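Local atomic coordinates of indole-3-acetic acid-amido synthetase GH3.15 (Arabidopsis thaliana, PDB entry 6E1Q), a protein that catalyses the ATP-dependent conjugation of the auxin precursor indole-3-butyric acid to glutamine and possibly cysteine, and likewise couples the herbicide 2,4-DB to glutamine. Residues 447-458 with 499-510; 476-484 with 527-538. All coordinates share one frame; numbering follows the deposited sequence.

Contact 1 of 2, residues 447-458 with 499-510; sequences AVTNAKLLLEPH and VMEECCFTVEES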
loop_
_atom_site.group_PDB
_atom_site.type_symbol
_atom_site.label_atom_id
_atom_site.label_comp_id
_atom_site.label_asym_id
_atom_site.label_seq_id
_atom_site.Cartn_x
_atom_site.Cartn_y
_atom_site.Cartn_z
ATOM N N ALA A 447 16.562 1.959 -10.593
ATOM C CA ALA A 447 17.767 1.255 -11.029
ATOM C C ALA A 447 17.490 -0.228 -11.259
ATOM O O ALA A 447 17.901 -0.799 -12.273
ATOM C CB ALA A 447 18.874 1.434 -9.992
ATOM N N VAL A 448 16.798 -0.867 -10.309
ATOM C CA VAL A 448 16.490 -2.294 -10.411
ATOM C C VAL A 448 15.509 -2.552 -11.550
ATOM O O VAL A 448 15.632 -3.537 -12.283
ATOM C CB VAL A 448 15.945 -2.805 -9.060
ATOM C CG1 VAL A 448 15.221 -4.128 -9.229
ATOM C CG2 VAL A 448 17.071 -2.928 -8.038
ATOM N N THR A 449 14.533 -1.658 -11.726
ATOM C CA THR A 449 13.672 -1.686 -12.910
ATOM C C THR A 449 14.478 -1.680 -14.205
ATOM O O THR A 449 14.231 -2.493 -15.108
ATOM C CB THR A 449 12.718 -0.490 -12.867
ATOM O OG1 THR A 449 11.758 -0.693 -11.821
ATOM C CG2 THR A 449 11.994 -0.289 -14.213
ATOM N N ASN A 450 15.424 -0.740 -14.333
ATOM C CA ASN A 450 16.270 -0.712 -15.525
ATOM C C ASN A 450 17.045 -2.006 -15.678
ATOM O O ASN A 450 17.140 -2.556 -16.782
ATOM C CB ASN A 450 17.258 0.455 -15.472
ATOM C CG ASN A 450 16.590 1.808 -15.610
ATOM O OD1 ASN A 450 17.123 2.822 -15.148
ATOM N ND2 ASN A 450 15.441 1.837 -16.259
ATOM N N ALA A 451 17.621 -2.506 -14.582
ATOM C CA ALA A 451 18.474 -3.687 -14.706
ATOM C C ALA A 451 17.659 -4.944 -14.977
ATOM O O ALA A 451 18.088 -5.810 -15.745
ATOM C CB ALA A 451 19.326 -3.863 -13.450
ATOM N N LYS A 452 16.490 -5.084 -14.350
ATOM C CA LYS A 452 15.782 -6.358 -14.507
ATOM C C LYS A 452 15.234 -6.538 -15.919
ATOM O O LYS A 452 15.003 -7.675 -16.350
ATOM C CB LYS A 452 14.662 -6.477 -13.475
ATOM C CG LYS A 452 13.434 -5.586 -13.756
ATOM C CD LYS A 452 12.353 -5.822 -12.700
ATOM C CE LYS A 452 11.141 -4.940 -12.911
ATOM N NZ LYS A 452 10.055 -5.250 -11.919
ATOM N N LEU A 453 15.048 -5.442 -16.653
ATOM C CA LEU A 453 14.653 -5.523 -18.056
ATOM C C LEU A 453 15.618 -6.366 -18.878
ATOM O O LEU A 453 15.204 -7.027 -19.841
ATOM C CB LEU A 453 14.573 -4.118 -18.642
ATOM C CG LEU A 453 13.559 -3.966 -19.756
ATOM C CD1 LEU A 453 12.164 -3.858 -19.128
ATOM C CD2 LEU A 453 13.907 -2.746 -20.585
ATOM N N LEU A 454 16.902 -6.376 -18.516
ATOM C CA LEU A 454 17.871 -7.151 -19.287
ATOM C C LEU A 454 17.592 -8.644 -19.227
ATOM O O LEU A 454 18.098 -9.388 -20.070
ATOM C CB LEU A 454 19.285 -6.881 -18.786
ATOM C CG LEU A 454 20.007 -5.685 -19.429
ATOM C CD1 LEU A 454 19.201 -4.406 -19.279
ATOM C CD2 LEU A 454 21.379 -5.525 -18.817
ATOM N N LEU A 455 16.830 -9.104 -18.235
ATOM C CA LEU A 455 16.515 -10.525 -18.152
ATOM C C LEU A 455 15.392 -10.955 -19.093
ATOM O O LEU A 455 15.277 -12.151 -19.368
ATOM C CB LEU A 455 16.110 -10.910 -16.730
ATOM C CG LEU A 455 16.997 -10.565 -15.542
ATOM C CD1 LEU A 455 16.137 -10.601 -14.271
ATOM C CD2 LEU A 455 18.192 -11.503 -15.440
ATOM N N GLU A 456 14.552 -10.022 -19.556
ATOM C CA GLU A 456 13.437 -10.395 -20.430
ATOM C C GLU A 456 13.860 -11.204 -21.646
ATOM O O GLU A 456 13.170 -12.191 -21.958
ATOM C CB GLU A 456 12.660 -9.150 -20.877
ATOM C CG GLU A 456 11.775 -8.528 -19.815
ATOM C CD GLU A 456 10.843 -7.474 -20.392
ATOM O OE1 GLU A 456 10.879 -7.263 -21.625
ATOM O OE2 GLU A 456 10.075 -6.858 -19.616
ATOM N N PRO A 457 14.939 -10.874 -22.367
ATOM C CA PRO A 457 15.352 -11.733 -23.483
ATOM C C PRO A 457 15.771 -13.129 -23.063
ATOM O O PRO A 457 15.880 -13.997 -23.932
ATOM C CB PRO A 457 16.534 -10.969 -24.105
ATOM C CG PRO A 457 16.303 -9.555 -23.721
ATOM C CD PRO A 457 15.707 -9.612 -22.349
ATOM N N HIS A 458 16.022 -13.380 -21.779
ATOM C CA HIS A 458 16.445 -14.704 -21.339
ATOM C C HIS A 458 15.326 -15.491 -20.658
ATOM O O HIS A 458 15.597 -16.550 -20.086
ATOM C CB HIS A 458 17.648 -14.591 -20.405
ATOM C CG HIS A 458 18.851 -14.006 -21.065
ATOM N ND1 HIS A 458 18.964 -12.661 -21.352
ATOM C CD2 HIS A 458 19.972 -14.590 -21.543
ATOM C CE1 HIS A 458 20.114 -12.441 -21.960
ATOM N NE2 HIS A 458 20.745 -13.596 -22.088
ATOM N N VAL A 499 25.193 -11.664 -18.683
ATOM C CA VAL A 499 24.012 -10.834 -18.480
ATOM C C VAL A 499 23.904 -10.382 -17.018
ATOM O O VAL A 499 23.609 -9.212 -16.750
ATOM C CB VAL A 499 22.749 -11.559 -18.988
ATOM C CG1 VAL A 499 22.454 -12.782 -18.164
ATOM C CG2 VAL A 499 21.563 -10.605 -18.985
ATOM N N MET A 500 24.180 -11.270 -16.045
ATOM C CA MET A 500 24.123 -10.865 -14.633
ATOM C C MET A 500 25.108 -9.746 -14.340
ATOM O O MET A 500 24.785 -8.803 -13.610
ATOM C CB MET A 500 24.392 -12.060 -13.698
ATOM C CG MET A 500 23.218 -13.021 -13.562
ATOM S SD MET A 500 21.656 -12.116 -13.363
ATOM C CE MET A 500 21.866 -11.391 -11.729
ATOM N N GLU A 501 26.308 -9.825 -14.916
ATOM C CA GLU A 501 27.295 -8.781 -14.681
ATOM C C GLU A 501 26.852 -7.460 -15.301
ATOM O O GLU A 501 27.094 -6.385 -14.732
ATOM C CB GLU A 501 28.655 -9.229 -15.219
ATOM C CG GLU A 501 29.291 -10.343 -14.372
ATOM C CD GLU A 501 30.674 -10.785 -14.871
ATOM O OE1 GLU A 501 30.910 -10.827 -16.102
ATOM O OE2 GLU A 501 31.530 -11.100 -14.015
ATOM N N GLU A 502 26.198 -7.515 -16.465
ATOM C CA GLU A 502 25.662 -6.285 -17.044
ATOM C C GLU A 502 24.498 -5.753 -16.217
ATOM O O GLU A 502 24.321 -4.531 -16.128
ATOM C CB GLU A 502 25.255 -6.517 -18.503
ATOM C CG GLU A 502 24.853 -5.246 -19.279
ATOM C CD GLU A 502 26.019 -4.306 -19.562
ATOM O OE1 GLU A 502 27.170 -4.677 -19.248
ATOM O OE2 GLU A 502 25.787 -3.195 -20.115
ATOM N N CYS A 503 23.715 -6.645 -15.585
ATOM C CA CYS A 503 22.681 -6.190 -14.654
ATOM C C CYS A 503 23.297 -5.383 -13.518
ATOM O O CYS A 503 22.793 -4.314 -13.151
ATOM C CB CYS A 503 21.900 -7.380 -14.080
ATOM S SG CYS A 503 20.749 -8.086 -15.269
ATOM N N CYS A 504 24.386 -5.897 -12.936
ATOM C CA CYS A 504 25.064 -5.176 -11.866
ATOM C C CYS A 504 25.417 -3.767 -12.306
ATOM O O CYS A 504 25.134 -2.788 -11.602
ATOM C CB CYS A 504 26.329 -5.921 -11.448
ATOM S SG CYS A 504 26.049 -7.444 -10.585
ATOM N N PHE A 505 26.030 -3.653 -13.486
ATOM C CA PHE A 505 26.419 -2.348 -14.008
ATOM C C PHE A 505 25.211 -1.446 -14.230
ATOM O O PHE A 505 25.272 -0.238 -13.967
ATOM C CB PHE A 505 27.178 -2.527 -15.313
ATOM C CG PHE A 505 27.385 -1.266 -16.053
ATOM C CD1 PHE A 505 28.322 -0.341 -15.612
ATOM C CD2 PHE A 505 26.645 -0.989 -17.197
ATOM C CE1 PHE A 505 28.540 0.846 -16.312
ATOM C CE2 PHE A 505 26.842 0.199 -17.897
ATOM C CZ PHE A 505 27.794 1.117 -17.456
ATOM N N THR A 506 24.106 -2.014 -14.718
ATOM C CA THR A 506 22.960 -1.192 -15.090
ATOM C C THR A 506 22.325 -0.561 -13.864
ATOM O O THR A 506 21.872 0.585 -13.922
ATOM C CB THR A 506 21.950 -2.039 -15.864
ATOM O OG1 THR A 506 22.619 -2.617 -16.983
ATOM C CG2 THR A 506 20.781 -1.199 -16.371
ATOM N N VAL A 507 22.272 -1.296 -12.749
ATOM C CA VAL A 507 21.894 -0.681 -11.478
ATOM C C VAL A 507 22.815 0.489 -11.165
ATOM O O VAL A 507 22.361 1.595 -10.846
ATOM C CB VAL A 507 21.929 -1.706 -10.330
ATOM C CG1 VAL A 507 21.451 -1.041 -9.034
ATOM C CG2 VAL A 507 21.073 -2.906 -10.638
ATOM N N GLU A 508 24.131 0.249 -11.229
ATOM C CA GLU A 508 25.087 1.287 -10.852
ATOM C C GLU A 508 24.942 2.516 -11.726
ATOM O O GLU A 508 24.972 3.647 -11.231
ATOM C CB GLU A 508 26.513 0.768 -10.958
ATOM C CG GLU A 508 26.872 -0.277 -9.948
ATOM C CD GLU A 508 28.366 -0.365 -9.759
ATOM O OE1 GLU A 508 29.062 -0.732 -10.731
ATOM O OE2 GLU A 508 28.841 -0.057 -8.650
ATOM N N GLU A 509 24.797 2.310 -13.036
ATOM C CA GLU A 509 24.698 3.426 -13.962
ATOM C C GLU A 509 23.438 4.234 -13.711
ATOM O O GLU A 509 23.370 5.401 -14.111
ATOM C CB GLU A 509 24.743 2.889 -15.404
ATOM C CG GLU A 509 24.568 3.909 -16.519
ATOM C CD GLU A 509 25.829 4.722 -16.807
ATOM O OE1 GLU A 509 26.868 4.488 -16.152
ATOM O OE2 GLU A 509 25.778 5.597 -17.700
ATOM N N SER A 510 22.448 3.636 -13.038
ATOM C CA SER A 510 21.186 4.284 -12.723
ATOM C C SER A 510 21.178 4.987 -11.370
ATOM O O SER A 510 20.195 5.665 -11.058
ATOM C CB SER A 510 20.055 3.261 -12.734
ATOM O OG SER A 510 19.737 2.834 -14.036
#
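Ala451 and Ala447 face Val507 and Cys503 where two helices pack nearly antiparallel. The axes of 447-452 and 499-510 approach to 7.9 Å, at 148° between their directions. Alanines at both positions are consistent with this closeness. Ala451 CB lies 3.4 Å from Val507 CG2, a tight carbon pair, and also rests on the carbonyl O of Cys503. Val507 CG1 meets Ala447 CB at 3.7 Å. Ser510 CB closes on Ala447 CB. Further along, Leu454 lays CD2 across Glu502 CG, 3.5 Å away, and near Thr506 OG1. Val499 CG2 meets His458 CE1 at 3.8 Å, and CG1 stands over one face of the ring.

Thr506 OG1 stands anti to its own carbonyl carbon (chi1 -56°) and donates to Glu502 O at 2.7 Å, from above the carbonyl plane. This turns CG2 onto Ala451 CA. Glu502 itself pairs with Lys582. Ser510 OG is 2.8 Å from Asn450 OD1, but Thr506 O competes for the same proton. Lys446 also donates to Asn450 OD1. The pair packs on the sheet, Leu455 and Met500 against Trp482, Cys503 against Ile530. The contact is mainly apolar, widened by Leu454 and Val499; its polar side-chain link, Ser510 with Asn450, has an unsettled proton.

Contact 2 of 2, residues 476-484 with 527-538; sequences GHYVIYWEL and PLEIKVVKPGAF
Backbone bonds join Tyr478-Trp482 to Glu529-Val533 as parallel neighbours. Five of them alternate along the pair, from Glu529 N to Tyr478 O at 3.0 Å through to Val533 N to Trp482 O. CA-H...O contacts, such as Ile530 CA to Ile480 O, fill in between.

Polar side chains grip both ends. His477 NE2 donates to Glu529 OE1 at 2.8 Å, with the carboxylate oxygen at the ring edge and the two planes 17° apart. Glu483 is extended, with CG anti to the backbone N (chi1 -179°). It reaches the type II turn from Lys534 to Ala537, where Gly536 takes the N-cap position of helix 537-547 and the amides there lie within its grasp. Its OE1 accepts from Phe538 N at 3.2 Å, and OE2 takes Gly536 N at 3.1 Å from above the carboxylate plane. OE1 also lies at the edge of the Phe538 ring. With Glu483 replaced by an alanine, the amides of Gly536 and Phe538 would probably lose these acceptors, and the turn would be tied less firmly to the strand.

Apolar contacts lie on both faces. Ile530 CD1 sits over the six-membered ring of Trp482, 4.0 Å from its centroid, a CH-pi contact, while its CG2 covers Trp482 CG. On the other face Val479 CG1 presses on Lys531 CD at 3.5 Å and lies over the Tyr481 ring.

Lys531 NZ forms a salt bridge with Glu571. Strand 461-470 flanks 477-485 antiparallel, and 574-579 flanks 529-533. Helix 497-510 packs on the Trp482 and Ile530 face, whereas helix 537-547 starts on the Tyr481 side.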
loop_
_atom_site.group_PDB
_atom_site.type_symbol
_atom_site.label_atom_id
_atom_site.label_comp_id
_atom_site.label_asym_id
_atom_site.label_seq_id
_atom_site.Cartn_x
_atom_site.Cartn_y
_atom_site.Cartn_z
ATOM N N GLY A 476 33.688 -0.419 0.905
ATOM C CA GLY A 476 32.308 -0.829 1.023
ATOM C C GLY A 476 31.619 -0.886 -0.326
ATOM O O GLY A 476 32.020 -0.231 -1.289
ATOM N N HIS A 477 30.567 -1.703 -0.405
ATOM C CA HIS A 477 29.789 -1.790 -1.637
ATOM C C HIS A 477 28.368 -2.254 -1.334
ATOM O O HIS A 477 28.079 -2.801 -0.267
ATOM C CB HIS A 477 30.460 -2.709 -2.663
ATOM C CG HIS A 477 30.354 -4.166 -2.338
ATOM N ND1 HIS A 477 31.151 -4.781 -1.396
ATOM C CD2 HIS A 477 29.544 -5.132 -2.834
ATOM C CE1 HIS A 477 30.844 -6.064 -1.332
ATOM N NE2 HIS A 477 29.868 -6.303 -2.190
ATOM N N TYR A 478 27.479 -2.003 -2.290
ATOM C CA TYR A 478 26.094 -2.425 -2.183
ATOM C C TYR A 478 25.951 -3.891 -2.553
ATOM O O TYR A 478 26.594 -4.383 -3.485
ATOM C CB TYR A 478 25.194 -1.606 -3.102
ATOM C CG TYR A 478 25.045 -0.147 -2.758
ATOM C CD1 TYR A 478 25.640 0.398 -1.631
ATOM C CD2 TYR A 478 24.296 0.692 -3.575
ATOM C CE1 TYR A 478 25.491 1.742 -1.332
ATOM C CE2 TYR A 478 24.135 2.021 -3.279
ATOM C CZ TYR A 478 24.737 2.545 -2.165
ATOM O OH TYR A 478 24.581 3.880 -1.884
ATOM N N VAL A 479 25.075 -4.577 -1.826
ATOM C CA VAL A 479 24.635 -5.930 -2.134
ATOM C C VAL A 479 23.141 -5.875 -2.436
ATOM O O VAL A 479 22.354 -5.450 -1.579
ATOM C CB VAL A 479 24.906 -6.887 -0.959
ATOM C CG1 VAL A 479 24.255 -8.228 -1.223
ATOM C CG2 VAL A 479 26.398 -7.050 -0.723
ATOM N N ILE A 480 22.744 -6.319 -3.631
ATOM C CA ILE A 480 21.330 -6.462 -3.987
ATOM C C ILE A 480 20.980 -7.945 -4.087
ATOM O O ILE A 480 21.601 -8.690 -4.856
ATOM C CB ILE A 480 20.994 -5.730 -5.296
ATOM C CG1 ILE A 480 21.785 -4.429 -5.401
ATOM C CG2 ILE A 480 19.495 -5.466 -5.380
ATOM C CD1 ILE A 480 21.337 -3.346 -4.447
ATOM N N TYR A 481 19.968 -8.376 -3.325
ATOM C CA TYR A 481 19.481 -9.755 -3.382
ATOM C C TYR A 481 18.343 -9.858 -4.400
ATOM O O TYR A 481 17.327 -9.172 -4.272
ATOM C CB TYR A 481 19.000 -10.233 -2.008
ATOM C CG TYR A 481 20.058 -10.195 -0.921
ATOM C CD1 TYR A 481 20.931 -11.260 -0.730
ATOM C CD2 TYR A 481 20.185 -9.085 -0.089
ATOM C CE1 TYR A 481 21.915 -11.220 0.266
ATOM C CE2 TYR A 481 21.158 -9.035 0.906
ATOM C CZ TYR A 481 22.011 -10.105 1.078
ATOM O OH TYR A 481 22.956 -10.037 2.061
ATOM N N TRP A 482 18.492 -10.748 -5.374
ATOM C CA TRP A 482 17.524 -10.938 -6.449
ATOM C C TRP A 482 16.955 -12.349 -6.361
ATOM O O TRP A 482 17.708 -13.327 -6.413
ATOM C CB TRP A 482 18.178 -10.727 -7.823
ATOM C CG TRP A 482 18.181 -9.299 -8.306
ATOM C CD1 TRP A 482 17.990 -8.183 -7.557
ATOM C CD2 TRP A 482 18.373 -8.852 -9.653
ATOM N NE1 TRP A 482 18.058 -7.061 -8.348
ATOM C CE2 TRP A 482 18.286 -7.445 -9.641
ATOM C CE3 TRP A 482 18.609 -9.505 -10.865
ATOM C CZ2 TRP A 482 18.419 -6.677 -10.793
ATOM C CZ3 TRP A 482 18.742 -8.739 -12.019
ATOM C CH2 TRP A 482 18.637 -7.344 -11.973
ATOM N N GLU A 483 15.638 -12.461 -6.242
ATOM C CA GLU A 483 14.983 -13.760 -6.375
ATOM C C GLU A 483 14.384 -13.851 -7.772
ATOM O O GLU A 483 13.509 -13.055 -8.126
ATOM C CB GLU A 483 13.907 -13.976 -5.315
ATOM C CG GLU A 483 13.247 -15.341 -5.463
ATOM C CD GLU A 483 12.296 -15.676 -4.335
ATOM O OE1 GLU A 483 12.577 -15.290 -3.178
ATOM O OE2 GLU A 483 11.274 -16.344 -4.616
ATOM N N LEU A 484 14.871 -14.801 -8.565
ATOM C CA LEU A 484 14.481 -14.953 -9.959
ATOM C C LEU A 484 13.488 -16.096 -10.136
ATOM O O LEU A 484 13.517 -17.078 -9.393
ATOM C CB LEU A 484 15.714 -15.198 -10.845
ATOM C CG LEU A 484 16.756 -14.070 -10.831
ATOM C CD1 LEU A 484 17.971 -14.371 -11.726
ATOM C CD2 LEU A 484 16.118 -12.732 -11.203
ATOM N N PRO A 527 32.610 -2.290 -6.214
ATOM C CA PRO A 527 31.698 -2.694 -7.293
ATOM C C PRO A 527 30.406 -3.289 -6.751
ATOM O O PRO A 527 30.423 -4.161 -5.882
ATOM C CB PRO A 527 32.511 -3.734 -8.076
ATOM C CG PRO A 527 33.942 -3.605 -7.555
ATOM C CD PRO A 527 33.804 -3.146 -6.148
ATOM N N LEU A 528 29.280 -2.829 -7.292
ATOM C CA LEU A 528 27.994 -3.345 -6.850
ATOM C C LEU A 528 27.908 -4.842 -7.106
ATOM O O LEU A 528 28.436 -5.362 -8.094
ATOM C CB LEU A 528 26.844 -2.634 -7.554
ATOM C CG LEU A 528 25.424 -3.039 -7.136
ATOM C CD1 LEU A 528 24.530 -1.823 -7.020
ATOM C CD2 LEU A 528 24.832 -4.036 -8.133
ATOM N N GLU A 529 27.223 -5.527 -6.197
ATOM C CA GLU A 529 27.110 -6.975 -6.211
ATOM C C GLU A 529 25.646 -7.367 -6.215
ATOM O O GLU A 529 24.861 -6.844 -5.421
ATOM C CB GLU A 529 27.806 -7.575 -4.989
ATOM C CG GLU A 529 27.666 -9.073 -4.854
ATOM C CD GLU A 529 28.579 -9.635 -3.763
ATOM O OE1 GLU A 529 29.139 -8.838 -2.975
ATOM O OE2 GLU A 529 28.739 -10.870 -3.701
ATOM N N ILE A 530 25.281 -8.293 -7.093
ATOM C CA ILE A 530 23.963 -8.907 -7.076
ATOM C C ILE A 530 24.139 -10.355 -6.660
ATOM O O ILE A 530 24.947 -11.089 -7.253
ATOM C CB ILE A 530 23.244 -8.805 -8.432
ATOM C CG1 ILE A 530 22.901 -7.348 -8.749
ATOM C CG2 ILE A 530 21.979 -9.677 -8.423
ATOM C CD1 ILE A 530 22.293 -7.142 -10.135
ATOM N N LYS A 531 23.400 -10.757 -5.626
ATOM C CA LYS A 531 23.369 -12.137 -5.165
ATOM C C LYS A 531 21.998 -12.711 -5.494
ATOM O O LYS A 531 20.970 -12.142 -5.110
ATOM C CB LYS A 531 23.669 -12.229 -3.668
ATOM C CG LYS A 531 25.067 -11.702 -3.277
ATOM C CD LYS A 531 25.234 -11.532 -1.760
ATOM C CE LYS A 531 26.534 -12.131 -1.266
ATOM N NZ LYS A 531 27.263 -11.277 -0.293
ATOM N N VAL A 532 21.984 -13.799 -6.253
ATOM C CA VAL A 532 20.739 -14.483 -6.573
ATOM C C VAL A 532 20.396 -15.435 -5.435
ATOM O O VAL A 532 21.223 -16.256 -5.025
ATOM C CB VAL A 532 20.864 -15.224 -7.910
ATOM C CG1 VAL A 532 19.624 -16.047 -8.185
ATOM C CG2 VAL A 532 21.090 -14.211 -9.024
ATOM N N VAL A 533 19.185 -15.318 -4.906
ATOM C CA VAL A 533 18.761 -16.160 -3.791
ATOM C C VAL A 533 17.773 -17.196 -4.297
ATOM O O VAL A 533 17.048 -16.971 -5.272
ATOM C CB VAL A 533 18.167 -15.331 -2.637
ATOM C CG1 VAL A 533 19.266 -14.522 -1.979
ATOM C CG2 VAL A 533 17.066 -14.402 -3.161
ATOM N N LYS A 534 17.770 -18.353 -3.637
ATOM C CA LYS A 534 16.864 -19.437 -3.993
ATOM C C LYS A 534 15.407 -18.981 -3.896
ATOM O O LYS A 534 15.071 -18.105 -3.089
ATOM C CB LYS A 534 17.101 -20.640 -3.072
ATOM C CG LYS A 534 16.912 -22.003 -3.736
ATOM C CD LYS A 534 16.872 -23.160 -2.729
ATOM C CE LYS A 534 17.654 -24.375 -3.258
ATOM N NZ LYS A 534 17.577 -25.549 -2.350
ATOM N N PRO A 535 14.521 -19.546 -4.718
ATOM C CA PRO A 535 13.088 -19.259 -4.580
ATOM C C PRO A 535 12.599 -19.530 -3.159
ATOM O O PRO A 535 13.070 -20.447 -2.478
ATOM C CB PRO A 535 12.437 -20.220 -5.582
ATOM C CG PRO A 535 13.486 -20.446 -6.619
ATOM C CD PRO A 535 14.816 -20.363 -5.913
ATOM N N GLY A 536 11.639 -18.718 -2.714
ATOM C CA GLY A 536 11.167 -18.774 -1.345
ATOM C C GLY A 536 11.976 -17.965 -0.355
ATOM O O GLY A 536 11.571 -17.862 0.813
ATOM N N ALA A 537 13.102 -17.384 -0.779
ATOM C CA ALA A 537 13.910 -16.572 0.126
ATOM C C ALA A 537 13.103 -15.427 0.721
ATOM O O ALA A 537 13.270 -15.086 1.896
ATOM C CB ALA A 537 15.123 -16.010 -0.607
ATOM N N PHE A 538 12.246 -14.796 -0.079
ATOM C CA PHE A 538 11.575 -13.598 0.393
ATOM C C PHE A 538 10.321 -13.917 1.198
ATOM O O PHE A 538 9.872 -13.063 1.967
ATOM C CB PHE A 538 11.280 -12.679 -0.791
ATOM C CG PHE A 538 12.471 -11.873 -1.196
ATOM C CD1 PHE A 538 12.752 -10.674 -0.555
ATOM C CD2 PHE A 538 13.348 -12.341 -2.164
ATOM C CE1 PHE A 538 13.880 -9.927 -0.891
ATOM C CE2 PHE A 538 14.490 -11.602 -2.516
ATOM C CZ PHE A 538 14.751 -10.390 -1.875
#

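In the fold
Contacts 1 and 2 form one layered unit of the GH3 C-terminal domain, their centres 13 Å apart. The helix pair of contact 1 lies on one face of the four-stranded sheet whose middle strands make contact 2. The adjacent parallel strands 477-485 and 529-533 are joined by a beta-alpha-beta crossover through helices 497-510 and 513-522. Met500 CE touches Ile530 CG2 at 3.7 Å, and Cys504 SG meets Ile530 CG1 at 3.6 Å. Trp482 also touches Ala451. Leu528 N probably makes a weak hydrogen bond to Glu508 OE2, 3.1 Å away. Both contacts lie away from the ATP and acyl-acid sites, including the herbicide pocket with Phe325 and Phe332.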